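Long-range contacts in lectin-like protein (Entamoeba histolytica HM-1:IMSS-A, PDB 5ZBT), which is of unknown function but may bind mannose through its legume lectin-like domain, the part of the membrane protein held in this chain: residues 82-87 with 222-227; 96-101 with 208-213; 134-139 with 193-198; 160-165 with 184-189. One frame throughout, in Å; residues are numbered along the deposited sequence.

In the fold
The four contacts hold together a legume lectin-like beta sandwich. Interaction 1 pairs central strands of one sheet, and interaction 2 pairs central strands of the other. Their centres are about 11 Å apart. Leu84 CD2 packs on Met98 CE at 3.5 Å, so the two pairs meet across the core. Interaction 3 closes the same two sheets near their edges, with its centre about 17 Å from that of interaction 1. Interaction 4 lies at one end of the sandwich. Its strand 184-188 is the sheet neighbour of 193-198, and its loop reaches interaction 1 where Ile162 CG2 meets Leu86 CD2 at 3.6 Å. No sugar or metal is part of these contacts.

Interaction 1 (82-87 with 222-227)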
loop_
_atom_site.group_PDB
_atom_site.type_symbol
_atom_site.label_atom_id
_atom_site.label_comp_id
_atom_site.label_asym_id
_atom_site.label_seq_id
_atom_site.Cartn_x
_atom_site.Cartn_y
_atom_site.Cartn_z
ATOM N N LEU A 82 -9.364 -4.181 2.813
ATOM C CA LEU A 82 -8.625 -3.000 3.230
ATOM C C LEU A 82 -8.882 -1.876 2.234
ATOM O O LEU A 82 -8.896 -2.102 1.012
ATOM C CB LEU A 82 -7.125 -3.286 3.344
ATOM C CG LEU A 82 -6.732 -4.551 4.111
ATOM C CD1 LEU A 82 -5.294 -4.954 3.822
ATOM C CD2 LEU A 82 -6.933 -4.345 5.599
ATOM N N GLN A 83 -9.100 -0.670 2.767
ATOM C CA GLN A 83 -9.329 0.543 1.983
ATOM C C GLN A 83 -8.301 1.588 2.386
ATOM O O GLN A 83 -8.308 2.068 3.524
ATOM C CB GLN A 83 -10.740 1.088 2.198
ATOM C CG GLN A 83 -11.846 0.219 1.627
ATOM C CD GLN A 83 -13.204 0.664 2.100
ATOM O OE1 GLN A 83 -13.363 1.796 2.530
ATOM N NE2 GLN A 83 -14.184 -0.227 2.049
ATOM N N LEU A 84 -7.423 1.941 1.466
ATOM C CA LEU A 84 -6.367 2.907 1.724
ATOM C C LEU A 84 -6.665 4.154 0.903
ATOM O O LEU A 84 -6.558 4.133 -0.327
ATOM C CB LEU A 84 -5.002 2.329 1.366
ATOM C CG LEU A 84 -3.829 3.233 1.745
ATOM C CD1 LEU A 84 -3.648 3.226 3.265
ATOM C CD2 LEU A 84 -2.588 2.768 1.075
ATOM N N LYS A 85 -7.048 5.234 1.573
ATOM C CA LYS A 85 -7.394 6.460 0.881
ATOM C C LYS A 85 -6.148 7.329 0.702
ATOM O O LYS A 85 -5.442 7.632 1.670
ATOM C CB LYS A 85 -8.485 7.200 1.647
ATOM C CG LYS A 85 -9.081 8.373 0.889
ATOM C CD LYS A 85 -10.320 8.907 1.582
ATOM C CE LYS A 85 -10.737 10.206 0.942
ATOM N NZ LYS A 85 -12.127 10.582 1.308
ATOM N N LEU A 86 -5.903 7.736 -0.535
ATOM C CA LEU A 86 -4.677 8.394 -0.970
ATOM C C LEU A 86 -4.816 9.909 -0.975
ATOM O O LEU A 86 -5.875 10.453 -1.299
ATOM C CB LEU A 86 -4.312 7.940 -2.383
ATOM C CG LEU A 86 -3.500 6.672 -2.635
ATOM C CD1 LEU A 86 -3.847 5.595 -1.664
ATOM C CD2 LEU A 86 -3.788 6.206 -4.044
ATOM N N ASN A 87 -3.714 10.591 -0.645
ATOM C CA ASN A 87 -3.592 12.051 -0.773
ATOM C C ASN A 87 -2.178 12.322 -1.302
ATOM O O ASN A 87 -1.236 12.495 -0.522
ATOM C CB ASN A 87 -3.846 12.733 0.570
ATOM C CG ASN A 87 -3.907 14.256 0.469
ATOM O OD1 ASN A 87 -3.742 14.833 -0.602
ATOM N ND2 ASN A 87 -4.141 14.909 1.603
ATOM N N TYR A 222 3.955 11.719 -1.065
ATOM C CA TYR A 222 3.019 10.620 -0.848
ATOM C C TYR A 222 2.442 10.714 0.552
ATOM O O TYR A 222 3.181 10.884 1.529
ATOM C CB TYR A 222 3.687 9.262 -1.061
ATOM C CG TYR A 222 3.880 8.948 -2.532
ATOM C CD1 TYR A 222 2.818 8.503 -3.317
ATOM C CD2 TYR A 222 5.118 9.126 -3.142
ATOM C CE1 TYR A 222 2.989 8.239 -4.674
ATOM C CE2 TYR A 222 5.305 8.855 -4.499
ATOM C CZ TYR A 222 4.240 8.421 -5.249
ATOM O OH TYR A 222 4.437 8.166 -6.567
ATOM N N ARG A 223 1.114 10.678 0.641
ATOM C CA ARG A 223 0.455 10.821 1.931
ATOM C C ARG A 223 -0.820 9.998 1.894
ATOM O O ARG A 223 -1.360 9.694 0.825
ATOM C CB ARG A 223 0.197 12.308 2.263
ATOM C CG ARG A 223 1.328 13.196 1.712
ATOM C CD ARG A 223 1.091 14.633 1.657
ATOM N NE ARG A 223 -0.172 14.971 1.035
ATOM C CZ ARG A 223 -0.763 16.130 1.269
ATOM N NH1 ARG A 223 -0.159 16.989 2.079
ATOM N NH2 ARG A 223 -1.928 16.426 0.713
ATOM N N VAL A 224 -1.285 9.615 3.081
ATOM C CA VAL A 224 -2.396 8.682 3.226
ATOM C C VAL A 224 -3.443 9.315 4.138
ATOM O O VAL A 224 -3.125 9.742 5.255
ATOM C CB VAL A 224 -1.904 7.328 3.774
ATOM C CG1 VAL A 224 -3.048 6.507 4.305
ATOM C CG2 VAL A 224 -1.175 6.582 2.678
ATOM N N GLN A 225 -4.683 9.397 3.652
ATOM C CA GLN A 225 -5.753 9.998 4.437
ATOM C C GLN A 225 -6.280 9.060 5.511
ATOM O O GLN A 225 -6.586 9.502 6.622
ATOM C CB GLN A 225 -6.902 10.410 3.531
ATOM C CG GLN A 225 -6.624 11.641 2.739
ATOM C CD GLN A 225 -7.682 12.685 2.953
ATOM O OE1 GLN A 225 -8.772 12.603 2.375
ATOM N NE2 GLN A 225 -7.375 13.682 3.796
ATOM N N SER A 226 -6.441 7.779 5.188
ATOM C CA SER A 226 -7.049 6.834 6.117
ATOM C C SER A 226 -6.815 5.419 5.624
ATOM O O SER A 226 -6.555 5.181 4.439
ATOM C CB SER A 226 -8.552 7.072 6.274
ATOM O OG SER A 226 -9.188 6.935 5.024
ATOM N N LEU A 227 -6.930 4.485 6.558
ATOM C CA LEU A 227 -6.870 3.065 6.263
ATOM C C LEU A 227 -7.969 2.393 7.074
ATOM O O LEU A 227 -8.004 2.522 8.307
ATOM C CB LEU A 227 -5.491 2.496 6.599
ATOM C CG LEU A 227 -5.336 0.981 6.458
ATOM C CD1 LEU A 227 -5.484 0.515 4.993
ATOM C CD2 LEU A 227 -3.987 0.586 7.011
HETATM O O HOH W 1 -9.712 4.698 3.843
#
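Lys85 and Ser226 bond through their backbones, Lys85 N to Ser226 O at 2.9 Å. One residue along, Gln225 N gives its hydrogen to Lys85 O at 2.8 Å. Asn87 N reaches Arg223 O beyond that. Gln225 and Ser226 thus both lie opposite Lys85, and Gln225 has helical backbone angles (-78°/-41°). This fits a classic beta bulge in 222-227. The strands belong to one sheet of the legume lectin-like sandwich, where strand 80-90 lies directly beside strand 220-231, the last of the sheet in chain order.

The apolar contact lies on the face that turns to the other sheet. The CD1 branch of Leu84 meets Val224 CG1 at 3.5 Å, the two side chains crossing at about a right angle. The same CD1 lies 3.7 Å from Leu227 CD1.

The outer face is polar. Arg223 NE bonds to Asn87 O at 3.1 Å, in the guanidinium plane. Its NH2 sits over the Asn87 amide, with OD1 at 2.7 Å. That bond comes from above the carbonyl plane, and NH2 is almost as near to ND2, also a donor, so the amide placement is doubtful. The extended Lys85 chain brings CE to 3.4 Å from Gln225 OE1. Water 1 donates to Gln83 O and is 2.6 Å from Ser226 OG.

Interaction 2 (96-101 with 208-213); sequences GGMGVW and LGISAT
Trp101 lies over Gly209 and Ser211 of the facing strand, and its atoms can be followed outward one by one. CB is 3.9 Å from Gly209 O. With CG anti to the carbonyl carbon (chi1 -60°), the indole runs back over the strand pair. CD1 comes next, 3.8 Å from the same Gly209 O, which lies in the ring plane at the edge. NE1 then donates to Ser211 OG at 2.8 Å. The hydroxyl is tilted only 15° from the ring plane. CE2 still touches this oxygen, and CZ2 is just beyond it at 4.1 Å.

Ser211 holds OG between its backbone N and carbonyl carbon (chi1 74°), at the edge of the indole, beside NE1. OG is also bonded to Phe113 O, so the buried hydroxyl has two partners. Gly99 and Gly209 have no side chain on this face, and the ring can lie close to the backbone. Paired backbone bonds join Gly97 to Thr213, Gly99 to Ser211 and Trp101 to Gly209.

On the other face Met98 CG meets Ala212 CB at 3.7 Å, and Val100 CG1 meets Leu208 CD1 at 3.8 Å. These residues turn to strands 80-90 and 220-231 of the second sheet. The Trp101 ring, in contrast, is met edge-to-face by Tyr119 and by Phe125 of strand 122-127, the next strand of its own sheet.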
loop_
_atom_site.group_PDB
_atom_site.type_symbol
_atom_site.label_atom_id
_atom_site.label_comp_id
_atom_site.label_asym_id
_atom_site.label_seq_id
_atom_site.Cartn_x
_atom_site.Cartn_y
_atom_site.Cartn_z
ATOM N N GLY A 96 8.175 8.144 -8.586
ATOM C CA GLY A 96 8.155 7.091 -7.587
ATOM C C GLY A 96 6.858 6.301 -7.565
ATOM O O GLY A 96 6.156 6.152 -8.574
ATOM N N GLY A 97 6.549 5.768 -6.389
ATOM C CA GLY A 97 5.324 5.016 -6.198
ATOM C C GLY A 97 5.148 4.628 -4.746
ATOM O O GLY A 97 5.952 4.975 -3.884
ATOM N N MET A 98 4.098 3.859 -4.503
ATOM C CA MET A 98 3.636 3.467 -3.181
ATOM C C MET A 98 3.466 1.959 -3.140
ATOM O O MET A 98 3.066 1.350 -4.131
ATOM C CB MET A 98 2.274 4.077 -2.869
ATOM C CG MET A 98 2.237 5.238 -1.935
ATOM S SD MET A 98 0.478 5.611 -1.708
ATOM C CE MET A 98 0.053 4.268 -0.601
ATOM N N GLY A 99 3.707 1.366 -1.987
ATOM C CA GLY A 99 3.456 -0.052 -1.798
ATOM C C GLY A 99 2.630 -0.318 -0.561
ATOM O O GLY A 99 2.813 0.326 0.476
ATOM N N VAL A 100 1.712 -1.273 -0.678
ATOM C CA VAL A 100 1.045 -1.860 0.472
ATOM C C VAL A 100 1.478 -3.318 0.556
ATOM O O VAL A 100 1.515 -4.025 -0.455
ATOM C CB VAL A 100 -0.481 -1.723 0.385
ATOM C CG1 VAL A 100 -1.142 -2.305 1.676
ATOM C CG2 VAL A 100 -0.854 -0.273 0.190
ATOM N N TRP A 101 1.829 -3.760 1.749
ATOM C CA TRP A 101 2.593 -4.984 1.892
ATOM C C TRP A 101 1.904 -5.914 2.873
ATOM O O TRP A 101 1.441 -5.478 3.925
ATOM C CB TRP A 101 4.016 -4.678 2.378
ATOM C CG TRP A 101 4.844 -3.776 1.477
ATOM C CD1 TRP A 101 4.772 -2.402 1.371
ATOM C CD2 TRP A 101 5.905 -4.190 0.599
ATOM N NE1 TRP A 101 5.717 -1.950 0.475
ATOM C CE2 TRP A 101 6.423 -3.027 -0.012
ATOM C CE3 TRP A 101 6.467 -5.441 0.270
ATOM C CZ2 TRP A 101 7.472 -3.076 -0.935
ATOM C CZ3 TRP A 101 7.514 -5.484 -0.647
ATOM C CH2 TRP A 101 8.002 -4.305 -1.236
ATOM N N LEU A 208 1.000 -5.747 8.163
ATOM C CA LEU A 208 0.585 -4.804 7.138
ATOM C C LEU A 208 1.589 -3.657 7.084
ATOM O O LEU A 208 1.837 -2.989 8.099
ATOM C CB LEU A 208 -0.821 -4.276 7.417
ATOM C CG LEU A 208 -1.325 -3.327 6.327
ATOM C CD1 LEU A 208 -1.461 -4.083 5.000
ATOM C CD2 LEU A 208 -2.635 -2.712 6.720
ATOM N N GLY A 209 2.169 -3.427 5.912
ATOM C CA GLY A 209 3.102 -2.335 5.719
ATOM C C GLY A 209 2.627 -1.360 4.656
ATOM O O GLY A 209 1.870 -1.719 3.749
ATOM N N ILE A 210 3.072 -0.116 4.782
ATOM C CA ILE A 210 2.895 0.899 3.753
ATOM C C ILE A 210 4.257 1.528 3.506
ATOM O O ILE A 210 5.027 1.744 4.450
ATOM C CB ILE A 210 1.853 1.969 4.159
ATOM C CG1 ILE A 210 0.506 1.316 4.460
ATOM C CG2 ILE A 210 1.681 3.050 3.055
ATOM C CD1 ILE A 210 -0.469 2.227 5.158
ATOM N N SER A 211 4.567 1.796 2.238
ATOM C CA SER A 211 5.853 2.370 1.865
ATOM C C SER A 211 5.680 3.245 0.635
ATOM O O SER A 211 4.677 3.154 -0.084
ATOM C CB SER A 211 6.888 1.289 1.572
ATOM O OG SER A 211 6.604 0.683 0.329
ATOM N N ALA A 212 6.685 4.085 0.383
ATOM C CA ALA A 212 6.658 4.895 -0.821
ATOM C C ALA A 212 8.050 5.426 -1.103
ATOM O O ALA A 212 8.869 5.585 -0.197
ATOM C CB ALA A 212 5.660 6.064 -0.711
ATOM N N THR A 213 8.301 5.706 -2.369
ATOM C CA THR A 213 9.510 6.395 -2.786
ATOM C C THR A 213 9.114 7.510 -3.743
ATOM O O THR A 213 8.162 7.364 -4.513
ATOM C CB THR A 213 10.500 5.431 -3.457
ATOM O OG1 THR A 213 11.685 6.141 -3.812
ATOM C CG2 THR A 213 9.896 4.810 -4.724
#

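Interaction 3 (134-139 with 193-198)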
loop_
_atom_site.group_PDB
_atom_site.type_symbol
_atom_site.label_atom_id
_atom_site.label_comp_id
_atom_site.label_asym_id
_atom_site.label_seq_id
_atom_site.Cartn_x
_atom_site.Cartn_y
_atom_site.Cartn_z
ATOM N N PRO A 134 -0.562 5.798 -14.293
ATOM C CA PRO A 134 -0.054 4.942 -13.217
ATOM C C PRO A 134 -0.462 3.487 -13.415
ATOM O O PRO A 134 -1.536 3.168 -13.944
ATOM C CB PRO A 134 -0.681 5.540 -11.952
ATOM C CG PRO A 134 -1.759 6.443 -12.428
ATOM C CD PRO A 134 -1.335 6.933 -13.775
ATOM N N MET A 135 0.445 2.606 -13.017
ATOM C CA MET A 135 0.251 1.170 -13.070
ATOM C C MET A 135 0.063 0.648 -11.656
ATOM O O MET A 135 0.679 1.146 -10.713
ATOM C CB MET A 135 1.453 0.472 -13.719
ATOM C CG MET A 135 1.549 0.711 -15.214
ATOM S SD MET A 135 1.970 -0.724 -16.217
ATOM C CE MET A 135 0.558 -1.796 -16.013
ATOM N N ILE A 136 -0.802 -0.341 -11.512
ATOM C CA ILE A 136 -0.944 -1.082 -10.274
ATOM C C ILE A 136 -0.419 -2.479 -10.551
ATOM O O ILE A 136 -0.729 -3.059 -11.598
ATOM C CB ILE A 136 -2.402 -1.079 -9.787
ATOM C CG1 ILE A 136 -2.788 0.344 -9.357
ATOM C CG2 ILE A 136 -2.588 -2.033 -8.629
ATOM C CD1 ILE A 136 -4.257 0.517 -8.996
ATOM N N SER A 137 0.428 -2.986 -9.654
ATOM C CA SER A 137 1.053 -4.293 -9.790
ATOM C C SER A 137 0.901 -5.063 -8.491
ATOM O O SER A 137 0.784 -4.479 -7.411
ATOM C CB SER A 137 2.536 -4.189 -10.111
ATOM O OG SER A 137 2.787 -3.075 -10.945
ATOM N N VAL A 138 0.890 -6.385 -8.605
ATOM C CA VAL A 138 0.962 -7.273 -7.458
ATOM C C VAL A 138 2.133 -8.208 -7.693
ATOM O O VAL A 138 2.277 -8.770 -8.784
ATOM C CB VAL A 138 -0.336 -8.064 -7.239
ATOM C CG1 VAL A 138 -0.151 -9.028 -6.099
ATOM C CG2 VAL A 138 -1.501 -7.107 -6.939
ATOM N N LEU A 139 2.976 -8.348 -6.674
ATOM C CA LEU A 139 4.209 -9.115 -6.757
ATOM C C LEU A 139 4.253 -10.030 -5.545
ATOM O O LEU A 139 4.508 -9.562 -4.433
ATOM C CB LEU A 139 5.416 -8.185 -6.774
ATOM C CG LEU A 139 6.684 -8.733 -7.413
ATOM C CD1 LEU A 139 6.317 -9.351 -8.712
ATOM C CD2 LEU A 139 7.648 -7.610 -7.662
ATOM N N MET A 193 -13.116 0.836 -9.927
ATOM C CA MET A 193 -12.464 0.328 -11.125
ATOM C C MET A 193 -11.845 -1.033 -10.846
ATOM O O MET A 193 -11.136 -1.205 -9.847
ATOM C CB MET A 193 -11.382 1.291 -11.603
ATOM C CG MET A 193 -11.839 2.710 -11.706
ATOM S SD MET A 193 -12.738 2.974 -13.236
ATOM C CE MET A 193 -11.665 4.225 -13.937
ATOM N N ASP A 194 -12.118 -1.987 -11.734
ATOM C CA ASP A 194 -11.430 -3.266 -11.730
ATOM C C ASP A 194 -9.926 -3.066 -11.905
ATOM O O ASP A 194 -9.466 -2.085 -12.496
ATOM C CB ASP A 194 -11.965 -4.148 -12.858
ATOM C CG ASP A 194 -13.410 -4.597 -12.635
ATOM O OD1 ASP A 194 -13.855 -4.708 -11.470
ATOM O OD2 ASP A 194 -14.110 -4.857 -13.638
ATOM N N CYS A 195 -9.150 -4.020 -11.406
ATOM C CA CYS A 195 -7.717 -3.969 -11.672
ATOM C C CYS A 195 -7.126 -5.376 -11.793
ATOM O O CYS A 195 -6.741 -5.804 -12.884
ATOM C CB CYS A 195 -7.024 -3.138 -10.582
ATOM S SG CYS A 195 -5.237 -2.968 -10.742
ATOM N N ILE A 196 -7.091 -6.128 -10.700
ATOM C CA ILE A 196 -6.440 -7.430 -10.675
ATOM C C ILE A 196 -7.301 -8.391 -9.862
ATOM O O ILE A 196 -7.851 -8.030 -8.811
ATOM C CB ILE A 196 -5.016 -7.320 -10.087
ATOM C CG1 ILE A 196 -4.056 -6.682 -11.096
ATOM C CG2 ILE A 196 -4.488 -8.681 -9.581
ATOM C CD1 ILE A 196 -2.802 -6.096 -10.451
ATOM N N THR A 197 -7.434 -9.611 -10.370
ATOM C CA THR A 197 -7.949 -10.737 -9.604
ATOM C C THR A 197 -6.919 -11.852 -9.672
ATOM O O THR A 197 -6.436 -12.178 -10.762
ATOM C CB THR A 197 -9.292 -11.230 -10.159
ATOM O OG1 THR A 197 -10.253 -10.180 -10.070
ATOM C CG2 THR A 197 -9.802 -12.402 -9.364
ATOM N N ILE A 198 -6.586 -12.435 -8.523
ATOM C CA ILE A 198 -5.663 -13.563 -8.449
ATOM C C ILE A 198 -6.386 -14.725 -7.798
ATOM O O ILE A 198 -6.820 -14.628 -6.638
ATOM C CB ILE A 198 -4.389 -13.228 -7.656
ATOM C CG1 ILE A 198 -3.768 -11.921 -8.140
ATOM C CG2 ILE A 198 -3.376 -14.372 -7.773
ATOM C CD1 ILE A 198 -2.548 -11.554 -7.377
#
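Ile136 and Cys195 point at each other from two facing sheets. The strands run nearly parallel in direction, 15° apart, with axes 7.8 Å from each other. At that spacing the two backbones do not meet, and side chains bridge the gap.

Cys195 SG stands anti to its own backbone N (chi1 180°) and reaches across the gap. It ends 3.5 Å from Ile136 CG2 and equally near CB, so it lies against the branch point of the isoleucine. Val138 spreads its two methyls over two partners. CG2 faces Ile196 CD1 at 3.9 Å, and CG1 faces Ile198 CD1 at 3.7 Å. Both pairs cross at a slant. Ile196 CD1 also lies 3.9 Å from Ile136 O. Each isoleucine of 193-198 therefore makes its contact with the far end of its longer branch.

Cys195 and Ile196 both turn inward, one after the other. They form a classic beta bulge opposite Ile184 of the neighbouring strand. The bulge lets two successive side chains enter the core.

Cys195 is joined by a disulfide to Cys157, in the strand next to 135-142. The bond ties the outermost strand of one sheet to the outermost strand of the other. Aliphatic side chains packed between two antiparallel sheets are the core of the legume lectin-type sandwich, here closed near one edge by the disulfide.

Interaction 4 (160-165 with 184-189); sequences ANIQKD and IEIMVN
Asp165 carries CG anti to its backbone N (chi1 -179°), and this turns the carboxylate to the end of strand 184-188. Asn189 has a left-handed backbone conformation, and its N-H faces the acid. Asn189 N bonds to Asp165 OD2 at 2.8 Å, nearly straight at 172°. The donor comes from well above the carboxylate plane, 63° out of it. The second oxygen, OD1, takes Asp167 N, two residues on, which makes an Asx turn. One carboxylate therefore grips backbone N-H groups of both the loop and the strand end, which probably helps it to stay charged.

Beside this bond Val188 fits against the loop. Its CG1 touches Asn161 O at 3.2 Å, a close fit, and Asn161 CB at 3.8 Å. A weak bond from Asp165 N to Asn161 O closes the loop round this point.

Further inward, Ile162 and Ile186 cross at about a right angle. Ile186 CD1 meets Ile162 CG1 at 3.8 Å and lies about as near to the two methyls of Ile162, CG2 and CD1. Ile162 also rests on Leu86 and Ile136, one from each sheet.

Residues 160-165 lie in the loop that leads from strand 153-158 of one sheet to strand 170-176 of the other. Asn189 starts the turn of the hairpin 181-198. The contact is thus a connection between sheets folded over one end of a legume lectin-like beta sandwich.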
loop_
_atom_site.group_PDB
_atom_site.type_symbol
_atom_site.label_atom_id
_atom_site.label_comp_id
_atom_site.label_asym_id
_atom_site.label_seq_id
_atom_site.Cartn_x
_atom_site.Cartn_y
_atom_site.Cartn_z
ATOM N N ALA A 160 -6.224 5.317 -14.791
ATOM C CA ALA A 160 -5.986 6.745 -14.919
ATOM C C ALA A 160 -6.540 7.513 -13.726
ATOM O O ALA A 160 -7.525 7.112 -13.104
ATOM C CB ALA A 160 -6.623 7.281 -16.205
ATOM N N ASN A 161 -5.869 8.625 -13.411
ATOM C CA ASN A 161 -6.327 9.684 -12.517
ATOM C C ASN A 161 -6.246 9.324 -11.034
ATOM O O ASN A 161 -7.002 9.877 -10.225
ATOM C CB ASN A 161 -7.752 10.108 -12.878
ATOM C CG ASN A 161 -7.853 10.642 -14.295
ATOM O OD1 ASN A 161 -8.678 10.181 -15.088
ATOM N ND2 ASN A 161 -7.004 11.612 -14.622
ATOM N N ILE A 162 -5.304 8.461 -10.647
ATOM C CA ILE A 162 -5.234 8.031 -9.249
ATOM C C ILE A 162 -4.919 9.210 -8.333
ATOM O O ILE A 162 -5.614 9.434 -7.332
ATOM C CB ILE A 162 -4.225 6.887 -9.071
ATOM C CG1 ILE A 162 -4.787 5.589 -9.641
ATOM C CG2 ILE A 162 -3.933 6.686 -7.606
ATOM C CD1 ILE A 162 -3.733 4.495 -9.800
ATOM N N GLN A 163 -3.887 9.999 -8.655
ATOM C CA GLN A 163 -3.604 11.131 -7.778
ATOM C C GLN A 163 -4.337 12.397 -8.179
ATOM O O GLN A 163 -4.457 13.302 -7.342
ATOM C CB GLN A 163 -2.094 11.423 -7.675
ATOM C CG GLN A 163 -1.476 12.145 -8.837
ATOM C CD GLN A 163 -1.634 13.654 -8.774
ATOM O OE1 GLN A 163 -1.995 14.271 -9.775
ATOM N NE2 GLN A 163 -1.375 14.253 -7.610
ATOM N N LYS A 164 -4.838 12.476 -9.418
ATOM C CA LYS A 164 -5.596 13.634 -9.890
ATOM C C LYS A 164 -7.007 13.700 -9.318
ATOM O O LYS A 164 -7.697 14.703 -9.539
ATOM C CB LYS A 164 -5.672 13.624 -11.421
ATOM C CG LYS A 164 -4.411 14.140 -12.110
ATOM C CD LYS A 164 -4.299 13.591 -13.535
ATOM C CE LYS A 164 -3.298 14.370 -14.384
ATOM N NZ LYS A 164 -1.890 14.268 -13.893
ATOM N N ASP A 165 -7.463 12.656 -8.626
ATOM C CA ASP A 165 -8.737 12.696 -7.906
ATOM C C ASP A 165 -8.568 13.577 -6.671
ATOM O O ASP A 165 -7.926 13.177 -5.696
ATOM C CB ASP A 165 -9.164 11.272 -7.534
ATOM C CG ASP A 165 -10.504 11.209 -6.799
ATOM O OD1 ASP A 165 -11.074 12.253 -6.415
ATOM O OD2 ASP A 165 -11.009 10.085 -6.602
ATOM N N ILE A 184 -7.950 -6.740 -6.319
ATOM C CA ILE A 184 -7.510 -5.354 -6.204
ATOM C C ILE A 184 -8.427 -4.503 -7.067
ATOM O O ILE A 184 -8.618 -4.794 -8.255
ATOM C CB ILE A 184 -6.049 -5.166 -6.654
ATOM C CG1 ILE A 184 -5.129 -6.243 -6.064
ATOM C CG2 ILE A 184 -5.560 -3.776 -6.290
ATOM C CD1 ILE A 184 -5.001 -6.208 -4.577
ATOM N N GLU A 185 -8.991 -3.458 -6.468
ATOM C CA GLU A 185 -9.765 -2.450 -7.164
ATOM C C GLU A 185 -9.254 -1.094 -6.723
ATOM O O GLU A 185 -8.552 -0.981 -5.718
ATOM C CB GLU A 185 -11.268 -2.579 -6.861
ATOM C CG GLU A 185 -11.857 -3.883 -7.369
ATOM C CD GLU A 185 -13.133 -4.294 -6.666
ATOM O OE1 GLU A 185 -13.600 -3.554 -5.765
ATOM O OE2 GLU A 185 -13.676 -5.360 -7.034
ATOM N N ILE A 186 -9.598 -0.058 -7.474
ATOM C CA ILE A 186 -9.277 1.296 -7.045
ATOM C C ILE A 186 -10.448 2.213 -7.373
ATOM O O ILE A 186 -10.988 2.175 -8.481
ATOM C CB ILE A 186 -7.954 1.817 -7.644
ATOM C CG1 ILE A 186 -7.580 3.142 -6.966
ATOM C CG2 ILE A 186 -8.043 2.000 -9.138
ATOM C CD1 ILE A 186 -6.093 3.381 -6.844
ATOM N N MET A 187 -10.875 2.990 -6.379
ATOM C CA MET A 187 -11.982 3.927 -6.520
ATOM C C MET A 187 -11.412 5.289 -6.893
ATOM O O MET A 187 -10.728 5.928 -6.087
ATOM C CB MET A 187 -12.805 4.006 -5.232
ATOM C CG MET A 187 -14.166 4.712 -5.418
ATOM S SD MET A 187 -14.051 6.515 -5.697
ATOM C CE MET A 187 -13.163 7.019 -4.227
ATOM N N VAL A 188 -11.713 5.744 -8.107
ATOM C CA VAL A 188 -11.231 7.023 -8.612
ATOM C C VAL A 188 -12.424 7.810 -9.125
ATOM O O VAL A 188 -13.184 7.305 -9.956
ATOM C CB VAL A 188 -10.190 6.841 -9.731
ATOM C CG1 VAL A 188 -9.688 8.196 -10.208
ATOM C CG2 VAL A 188 -9.035 5.971 -9.254
ATOM N N ASN A 189 -12.589 9.039 -8.636
ATOM C CA ASN A 189 -13.656 9.934 -9.091
ATOM C C ASN A 189 -15.023 9.249 -9.053
ATOM O O ASN A 189 -15.745 9.187 -10.051
ATOM C CB ASN A 189 -13.347 10.466 -10.484
ATOM C CG ASN A 189 -12.212 11.457 -10.468
ATOM O OD1 ASN A 189 -12.164 12.331 -9.601
ATOM N ND2 ASN A 189 -11.280 11.322 -11.407
#